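Local coordinates for Lem22 (Legionella pneumophila subsp. pneumophila ATCC 43290, PDB 5WD9), which is of unknown function but, as a Legionella effector, probably acts inside the host cell, perhaps by binding other proteins, at residues K12-E16 / N37-H42; Q31-E36 / L77-R82; L8-K12 / L63-I67. One frame throughout, in Å; residues are numbered along the deposited sequence.

The three contacts join the three pairs of helices in a compact three-helix bundle: contact 1 pairs helix 4-24 with 28-52, contact 2 pairs 28-52 with 58-87, and contact 3 pairs 4-24 with 58-87. Contact 1 lies nearest the middle, its centre about 3 Å from the chain's centre. Contacts 2 and 3 lie on opposite sides of that point, with centres about 20 Å apart. Contact 1 bridges them by packing: H39 CD2 lies 3.4 Å from K78 CE of contact 2, and H42 CD2 lies 3.6 Å from I67 CG2 of contact 3. Contacts 1 and 3 share K12 and have no direct hydrogen bond between their segments, whereas contact 2 adds a salt bridge.

Contact 1 (K12-E16 / N37-H42); sequences KEYME and NAHTEH
Helices 4-24 and 28-52 are the first two members of an up-down-up three-helix bundle, and here they pack antiparallel. Both segments are regular alpha-helix; their axes approach to 9.2 Å at a signed crossing angle of -162°. The register is set by M15 and A38, whose CA atoms lie 4.8 Å apart, a close approach that the small A38 side chain permits. About 304 Å² is buried.

Apolar contact follows from this: M15 CG lies 4.4 Å from A38 CB and 4.1 Å from A38 O. M15 (chi1 m, chi2 t, chi3 p) makes a sulfur-aromatic contact at the edge of the H42 imidazole (chi1 t), M15 SD lying 3.8 Å from H42 CD2, 4.8 Å from the ring centroid and 74° off its normal.

Y14 (chi1 t, chi2 97°) reaches over to segment 37-42, Y14 OH 3.4 Å from N37 CB and Y14 CE2 3.4 Å from E41 CB. E41 (chi1 t, chi2 p) lays its CG over one face of the Y14 ring, 3.9 Å from the centroid and 21° off the normal, a CH-pi contact. No direct hydrogen bond crosses. Polar linkage runs through one water: it lies 2.9 Å from Y14 OH, and it donates to E41 OE1 at 2.7 Å and weakly to N37 O at 3.3 Å.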
# COMPACT_ATOMS: atom_id res chain seq x y z
N LYS A 12 -3.78 4.87 -3.96
CA LYS A 12 -4.78 4.40 -3.01
C LYS A 12 -5.49 3.18 -3.56
O LYS A 12 -5.62 2.15 -2.89
CB LYS A 12 -5.76 5.54 -2.72
CG LYS A 12 -6.75 5.26 -1.60
CD LYS A 12 -8.01 4.58 -2.08
CE LYS A 12 -9.06 4.54 -0.97
NZ LYS A 12 -10.25 3.74 -1.34
N GLU A 13 -5.96 3.28 -4.80
CA GLU A 13 -6.74 2.19 -5.35
C GLU A 13 -5.87 1.00 -5.70
O GLU A 13 -6.33 -0.14 -5.57
CB GLU A 13 -7.55 2.69 -6.53
CG GLU A 13 -8.54 3.74 -6.08
CD GLU A 13 -9.51 4.14 -7.15
OE1 GLU A 13 -9.57 3.46 -8.20
OE2 GLU A 13 -10.24 5.12 -6.91
N TYR A 14 -4.62 1.23 -6.09
CA TYR A 14 -3.68 0.13 -6.32
C TYR A 14 -3.47 -0.67 -5.04
O TYR A 14 -3.55 -1.90 -5.04
CB TYR A 14 -2.36 0.71 -6.82
CG TYR A 14 -1.29 -0.32 -7.10
CD1 TYR A 14 -1.09 -0.80 -8.38
CD2 TYR A 14 -0.47 -0.81 -6.09
CE1 TYR A 14 -0.11 -1.73 -8.64
CE2 TYR A 14 0.50 -1.75 -6.35
CZ TYR A 14 0.68 -2.19 -7.62
OH TYR A 14 1.65 -3.14 -7.88
N MET A 15 -3.21 0.03 -3.94
CA MET A 15 -2.98 -0.67 -2.67
C MET A 15 -4.22 -1.42 -2.22
O MET A 15 -4.12 -2.56 -1.76
CB MET A 15 -2.55 0.33 -1.60
CG MET A 15 -1.17 0.92 -1.82
SD MET A 15 -0.72 2.09 -0.52
CE MET A 15 -0.24 0.95 0.79
N GLU A 16 -5.39 -0.79 -2.33
CA GLU A 16 -6.62 -1.46 -1.93
C GLU A 16 -6.84 -2.72 -2.75
O GLU A 16 -7.19 -3.78 -2.21
CB GLU A 16 -7.81 -0.50 -2.06
CG GLU A 16 -9.11 -1.06 -1.52
CD GLU A 16 -10.13 0.02 -1.26
OE1 GLU A 16 -9.73 1.16 -0.92
OE2 GLU A 16 -11.34 -0.26 -1.39
N ASN A 37 3.73 -5.99 -3.66
CA ASN A 37 3.39 -5.00 -4.69
C ASN A 37 2.83 -3.74 -4.05
O ASN A 37 3.23 -2.63 -4.42
CB ASN A 37 2.35 -5.57 -5.65
CG ASN A 37 2.92 -6.57 -6.61
OD1 ASN A 37 4.14 -6.67 -6.81
ND2 ASN A 37 2.03 -7.32 -7.22
N ALA A 38 1.91 -3.89 -3.10
CA ALA A 38 1.39 -2.73 -2.39
C ALA A 38 2.52 -1.98 -1.70
O ALA A 38 2.57 -0.75 -1.72
CB ALA A 38 0.35 -3.16 -1.35
N HIS A 39 3.45 -2.71 -1.10
CA HIS A 39 4.57 -2.09 -0.41
C HIS A 39 5.44 -1.31 -1.37
O HIS A 39 5.81 -0.15 -1.09
CB HIS A 39 5.38 -3.19 0.28
CG HIS A 39 6.46 -2.66 1.17
ND1 HIS A 39 7.64 -2.16 0.69
CD2 HIS A 39 6.50 -2.51 2.52
CE1 HIS A 39 8.39 -1.74 1.71
NE2 HIS A 39 7.72 -1.95 2.82
N THR A 40 5.83 -1.94 -2.48
CA THR A 40 6.69 -1.29 -3.46
C THR A 40 6.06 -0.02 -3.97
O THR A 40 6.70 1.03 -4.05
CB THR A 40 6.95 -2.24 -4.62
OG1 THR A 40 7.59 -3.42 -4.12
CG2 THR A 40 7.83 -1.58 -5.68
N GLU A 41 4.79 -0.09 -4.36
CA GLU A 41 4.15 1.07 -4.96
C GLU A 41 4.05 2.20 -3.95
O GLU A 41 4.30 3.36 -4.29
CB GLU A 41 2.78 0.68 -5.48
CG GLU A 41 2.27 1.59 -6.58
CD GLU A 41 3.09 1.57 -7.86
OE1 GLU A 41 3.95 0.68 -8.02
OE2 GLU A 41 2.88 2.45 -8.70
N HIS A 42 3.71 1.88 -2.71
CA HIS A 42 3.66 2.89 -1.67
C HIS A 42 5.03 3.54 -1.46
O HIS A 42 5.14 4.76 -1.36
CB HIS A 42 3.12 2.26 -0.38
CG HIS A 42 3.04 3.22 0.77
ND1 HIS A 42 4.10 3.44 1.62
CD2 HIS A 42 2.03 4.01 1.20
CE1 HIS A 42 3.74 4.32 2.54
NE2 HIS A 42 2.49 4.67 2.31
O HOH W 1 4.27 -1.99 -7.53

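Contact 2 (Q31-E36 / L77-R82); sequences QLKFLE and LKDKCR
Two alpha-helical segments, 31-36 and 77-82, cross antiparallel with 9.7 Å between their axes and a signed angle of -149°. The register pairs L32 with C81 (CA to CA 6.3 Å) and L35 with K78 (CA to CA 5.9 Å), and 448 Å² is buried.

L35 (chi1 m, chi2 t) is the deep bump of the first helix. L35 CD1 fills a hollow on the second, 3.7 Å from both L77 O and K78 N, 3.9 Å from L77 CB and 4.1 Å from C81 CB. In return C81 (chi1 t) pushes its sulfur against the turn at L32, C81 SG being 3.7 Å from both L32 N and L32 CB, while Q31, extended with chi1 and chi2 both t, brings OE1 within 3.9 Å of the same SG. L32 (chi1 t, chi2 p) rests CD1 against the aliphatic stems of R82 and K78, 3.7 Å from R82 CG and 4.2 Å from K78 CG; its CD2 covers one face of the R82 guanidinium.

At the edge of that guanidinium, E36 (chi1 m, chi2 m) closes a salt bridge: R82 NH2 donates to E36 OE2 at 2.7 Å, and R82 NE does so weakly at 3.1 Å. A water donates to E36 OE2 (2.8 Å) and accepts from K78 NZ (3.0 Å). L35 also touches A22 and L77 touches I19, so the apolar side of this seam faces helix 4-24 and the charged pair lies at its rim, in an up-down-up three-helix bundle.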
# COMPACT_ATOMS: atom_id res chain seq x y z
N GLN A 31 0.01 -14.53 -1.68
CA GLN A 31 -0.36 -13.44 -0.80
C GLN A 31 0.80 -12.47 -0.65
O GLN A 31 0.61 -11.25 -0.74
CB GLN A 31 -0.72 -14.01 0.57
CG GLN A 31 -1.18 -12.97 1.55
CD GLN A 31 -1.47 -13.53 2.92
OE1 GLN A 31 -1.36 -14.73 3.15
NE2 GLN A 31 -1.85 -12.64 3.84
N LEU A 32 2.01 -13.00 -0.46
CA LEU A 32 3.17 -12.15 -0.28
C LEU A 32 3.43 -11.30 -1.51
O LEU A 32 3.77 -10.12 -1.38
CB LEU A 32 4.41 -12.97 0.07
CG LEU A 32 5.63 -12.10 0.40
CD1 LEU A 32 5.36 -11.16 1.58
CD2 LEU A 32 6.86 -12.97 0.66
N LYS A 33 3.25 -11.85 -2.70
CA LYS A 33 3.51 -11.07 -3.90
C LYS A 33 2.58 -9.87 -3.98
O LYS A 33 3.02 -8.76 -4.30
CB LYS A 33 3.38 -11.94 -5.15
CG LYS A 33 3.75 -11.20 -6.42
CD LYS A 33 5.27 -11.18 -6.62
CE LYS A 33 5.79 -9.76 -6.85
NZ LYS A 33 5.60 -8.87 -5.66
N PHE A 34 1.30 -10.05 -3.68
CA PHE A 34 0.36 -8.92 -3.72
C PHE A 34 0.71 -7.89 -2.65
O PHE A 34 0.67 -6.68 -2.91
CB PHE A 34 -1.07 -9.42 -3.52
CG PHE A 34 -1.62 -10.17 -4.70
CD1 PHE A 34 -1.70 -9.56 -5.95
CD2 PHE A 34 -2.05 -11.48 -4.57
CE1 PHE A 34 -2.20 -10.24 -7.04
CE2 PHE A 34 -2.55 -12.16 -5.66
CZ PHE A 34 -2.64 -11.54 -6.89
N LEU A 35 1.03 -8.35 -1.44
CA LEU A 35 1.38 -7.42 -0.37
C LEU A 35 2.66 -6.67 -0.68
O LEU A 35 2.77 -5.47 -0.41
CB LEU A 35 1.48 -8.18 0.96
CG LEU A 35 0.14 -8.75 1.43
CD1 LEU A 35 0.37 -9.67 2.62
CD2 LEU A 35 -0.83 -7.64 1.80
N GLU A 36 3.65 -7.36 -1.25
CA GLU A 36 4.89 -6.69 -1.62
C GLU A 36 4.66 -5.69 -2.74
O GLU A 36 5.31 -4.65 -2.78
CB GLU A 36 5.98 -7.70 -1.96
CG GLU A 36 6.60 -8.37 -0.73
CD GLU A 36 7.32 -7.41 0.24
OE1 GLU A 36 7.45 -6.20 -0.04
OE2 GLU A 36 7.75 -7.89 1.32
N LEU A 77 -0.45 -7.27 7.58
CA LEU A 77 -0.65 -8.45 6.76
C LEU A 77 0.67 -9.00 6.24
O LEU A 77 0.87 -10.22 6.21
CB LEU A 77 -1.58 -8.15 5.59
CG LEU A 77 -3.00 -7.75 5.95
CD1 LEU A 77 -3.69 -7.19 4.72
CD2 LEU A 77 -3.78 -8.93 6.47
N LYS A 78 1.56 -8.11 5.79
CA LYS A 78 2.85 -8.54 5.26
C LYS A 78 3.67 -9.23 6.34
O LYS A 78 4.31 -10.25 6.08
CB LYS A 78 3.59 -7.33 4.70
CG LYS A 78 4.83 -7.67 3.88
CD LYS A 78 5.39 -6.42 3.20
CE LYS A 78 5.84 -5.39 4.22
NZ LYS A 78 7.19 -5.74 4.77
N ASP A 79 3.65 -8.69 7.55
CA ASP A 79 4.42 -9.29 8.62
C ASP A 79 3.88 -10.68 8.95
O ASP A 79 4.66 -11.63 9.10
CB ASP A 79 4.33 -8.39 9.84
CG ASP A 79 5.17 -8.86 10.98
OD1 ASP A 79 6.41 -8.84 10.82
OD2 ASP A 79 4.60 -9.20 12.03
N LYS A 80 2.56 -10.82 9.04
CA LYS A 80 1.99 -12.13 9.33
C LYS A 80 2.31 -13.12 8.22
O LYS A 80 2.66 -14.28 8.49
CB LYS A 80 0.47 -12.00 9.51
CG LYS A 80 0.05 -11.13 10.68
CD LYS A 80 0.16 -11.87 11.99
CE LYS A 80 0.43 -10.93 13.14
NZ LYS A 80 0.75 -11.69 14.38
N CYS A 81 2.19 -12.70 6.97
CA CYS A 81 2.50 -13.57 5.85
C CYS A 81 3.95 -14.03 5.89
O CYS A 81 4.23 -15.23 5.79
CB CYS A 81 2.21 -12.82 4.56
SG CYS A 81 2.39 -13.82 3.10
N ARG A 82 4.89 -13.10 6.03
CA ARG A 82 6.30 -13.47 6.05
C ARG A 82 6.63 -14.35 7.25
O ARG A 82 7.44 -15.28 7.13
CB ARG A 82 7.16 -12.20 6.07
CG ARG A 82 7.26 -11.48 4.74
CD ARG A 82 8.45 -10.53 4.74
NE ARG A 82 8.68 -9.94 3.43
CZ ARG A 82 9.35 -10.52 2.44
NH1 ARG A 82 9.87 -11.73 2.61
NH2 ARG A 82 9.50 -9.90 1.28
O HOH W 2 9.47 -6.27 2.89

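Contact 3 (L8-K12 / L63-I67); sequences LTRLK and LKIEI
Segments 8-12 and 63-67, both alpha-helical, run nearly parallel: 20° between their directions, 9.7 Å between their axes. CA-to-CA distances of 6.3 Å for L8 and L63 and 5.3 Å for K12 and I67 fix the register: L8 lies level with L63 and, one turn on, K12 with I67.

L63 (chi1 m, chi2 t) comes first, spreading its methyls over the facing turn. L63 CD1 lies 4.0 Å from L8 CB and 3.6 Å from T9 OG1, a hydroxyl hydrogen-bonded to V5 O, and L63 CD2 lies 4.3 Å from K12 CB. On the flank, the K64 stem meets L8, K64 CG being 4.0 Å from L8 CD1. The parallel pairing is that of the first and third helices in an up-down-up three-helix bundle, where helix 28-52 runs the other way and covers this seam: L8 touches L49, and L11 touches M46.

Further along, E66 (chi1 m, chi2 t) lines the outer margin. E66 OE1 is 3.5 Å from K12 CE but 4.5 Å from K12 NZ, too far for a salt bridge; K12 instead pairs with E16. I67 (chi1 m, chi2 t) ends the segment and buries 75 Å² against 8-12. I67 CD1 reaches into the space between L8 and L11, 3.8 Å from L8 CD2, 3.7 Å from L8 O and 4.0 Å from L11 CD2, while I67 CG1 rests 3.8 Å from K12 CB.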
# COMPACT_ATOMS: atom_id res chain seq x y z
N LEU A 8 -1.81 9.96 -6.32
CA LEU A 8 -2.31 9.44 -5.05
C LEU A 8 -3.62 8.69 -5.24
O LEU A 8 -3.86 7.70 -4.54
CB LEU A 8 -2.45 10.57 -4.03
CG LEU A 8 -1.12 11.12 -3.54
CD1 LEU A 8 -1.36 12.07 -2.39
CD2 LEU A 8 -0.16 10.00 -3.13
N THR A 9 -4.47 9.13 -6.16
CA THR A 9 -5.68 8.37 -6.48
C THR A 9 -5.31 6.98 -6.97
O THR A 9 -5.85 5.97 -6.49
CB THR A 9 -6.49 9.12 -7.54
OG1 THR A 9 -6.91 10.37 -6.99
CG2 THR A 9 -7.72 8.32 -7.94
N ARG A 10 -4.36 6.90 -7.90
CA ARG A 10 -3.93 5.60 -8.40
C ARG A 10 -3.32 4.76 -7.29
O ARG A 10 -3.59 3.56 -7.21
CB ARG A 10 -2.93 5.77 -9.54
CG ARG A 10 -3.57 6.05 -10.89
CD ARG A 10 -2.54 6.20 -12.04
NE ARG A 10 -1.44 5.24 -11.92
CZ ARG A 10 -0.21 5.45 -12.35
NH1 ARG A 10 0.12 6.59 -12.95
NH2 ARG A 10 0.71 4.53 -12.15
N LEU A 11 -2.50 5.37 -6.42
CA LEU A 11 -1.82 4.60 -5.39
C LEU A 11 -2.83 4.04 -4.40
O LEU A 11 -2.75 2.86 -4.02
CB LEU A 11 -0.79 5.46 -4.65
CG LEU A 11 -0.17 4.76 -3.44
CD1 LEU A 11 0.65 3.56 -3.84
CD2 LEU A 11 0.65 5.74 -2.63
N LYS A 12 -3.78 4.87 -3.96
CA LYS A 12 -4.78 4.40 -3.01
C LYS A 12 -5.49 3.18 -3.56
O LYS A 12 -5.62 2.15 -2.89
CB LYS A 12 -5.76 5.54 -2.72
CG LYS A 12 -6.75 5.26 -1.60
CD LYS A 12 -8.01 4.58 -2.08
CE LYS A 12 -9.06 4.54 -0.97
NZ LYS A 12 -10.25 3.74 -1.34
N LEU A 63 -6.64 11.84 0.51
CA LEU A 63 -6.01 10.66 -0.06
C LEU A 63 -4.87 10.17 0.82
O LEU A 63 -4.71 8.96 1.00
CB LEU A 63 -5.57 10.94 -1.49
CG LEU A 63 -6.70 11.00 -2.51
CD1 LEU A 63 -6.24 11.75 -3.74
CD2 LEU A 63 -7.12 9.57 -2.86
N LYS A 64 -4.06 11.08 1.37
CA LYS A 64 -2.95 10.65 2.23
C LYS A 64 -3.47 9.91 3.45
O LYS A 64 -2.88 8.91 3.87
CB LYS A 64 -2.13 11.85 2.67
CG LYS A 64 -1.18 12.39 1.61
CD LYS A 64 -0.36 13.58 2.13
CE LYS A 64 0.47 13.18 3.35
NZ LYS A 64 1.35 14.30 3.84
N ILE A 65 -4.56 10.38 4.05
CA ILE A 65 -5.11 9.68 5.20
C ILE A 65 -5.63 8.29 4.79
O ILE A 65 -5.37 7.29 5.48
CB ILE A 65 -6.20 10.54 5.86
CG1 ILE A 65 -5.56 11.77 6.50
CG2 ILE A 65 -6.98 9.72 6.86
CD1 ILE A 65 -6.55 12.91 6.79
N GLU A 66 -6.33 8.21 3.66
CA GLU A 66 -6.80 6.91 3.17
C GLU A 66 -5.63 5.96 2.90
O GLU A 66 -5.69 4.77 3.25
CB GLU A 66 -7.63 7.10 1.90
CG GLU A 66 -8.96 7.81 2.14
CD GLU A 66 -9.69 8.17 0.85
OE1 GLU A 66 -9.13 7.95 -0.25
OE2 GLU A 66 -10.83 8.68 0.92
N ILE A 67 -4.56 6.48 2.31
CA ILE A 67 -3.40 5.67 1.99
C ILE A 67 -2.72 5.21 3.27
O ILE A 67 -2.26 4.07 3.36
CB ILE A 67 -2.44 6.47 1.11
CG1 ILE A 67 -3.03 6.59 -0.30
CG2 ILE A 67 -1.06 5.80 1.04
CD1 ILE A 67 -2.45 7.70 -1.09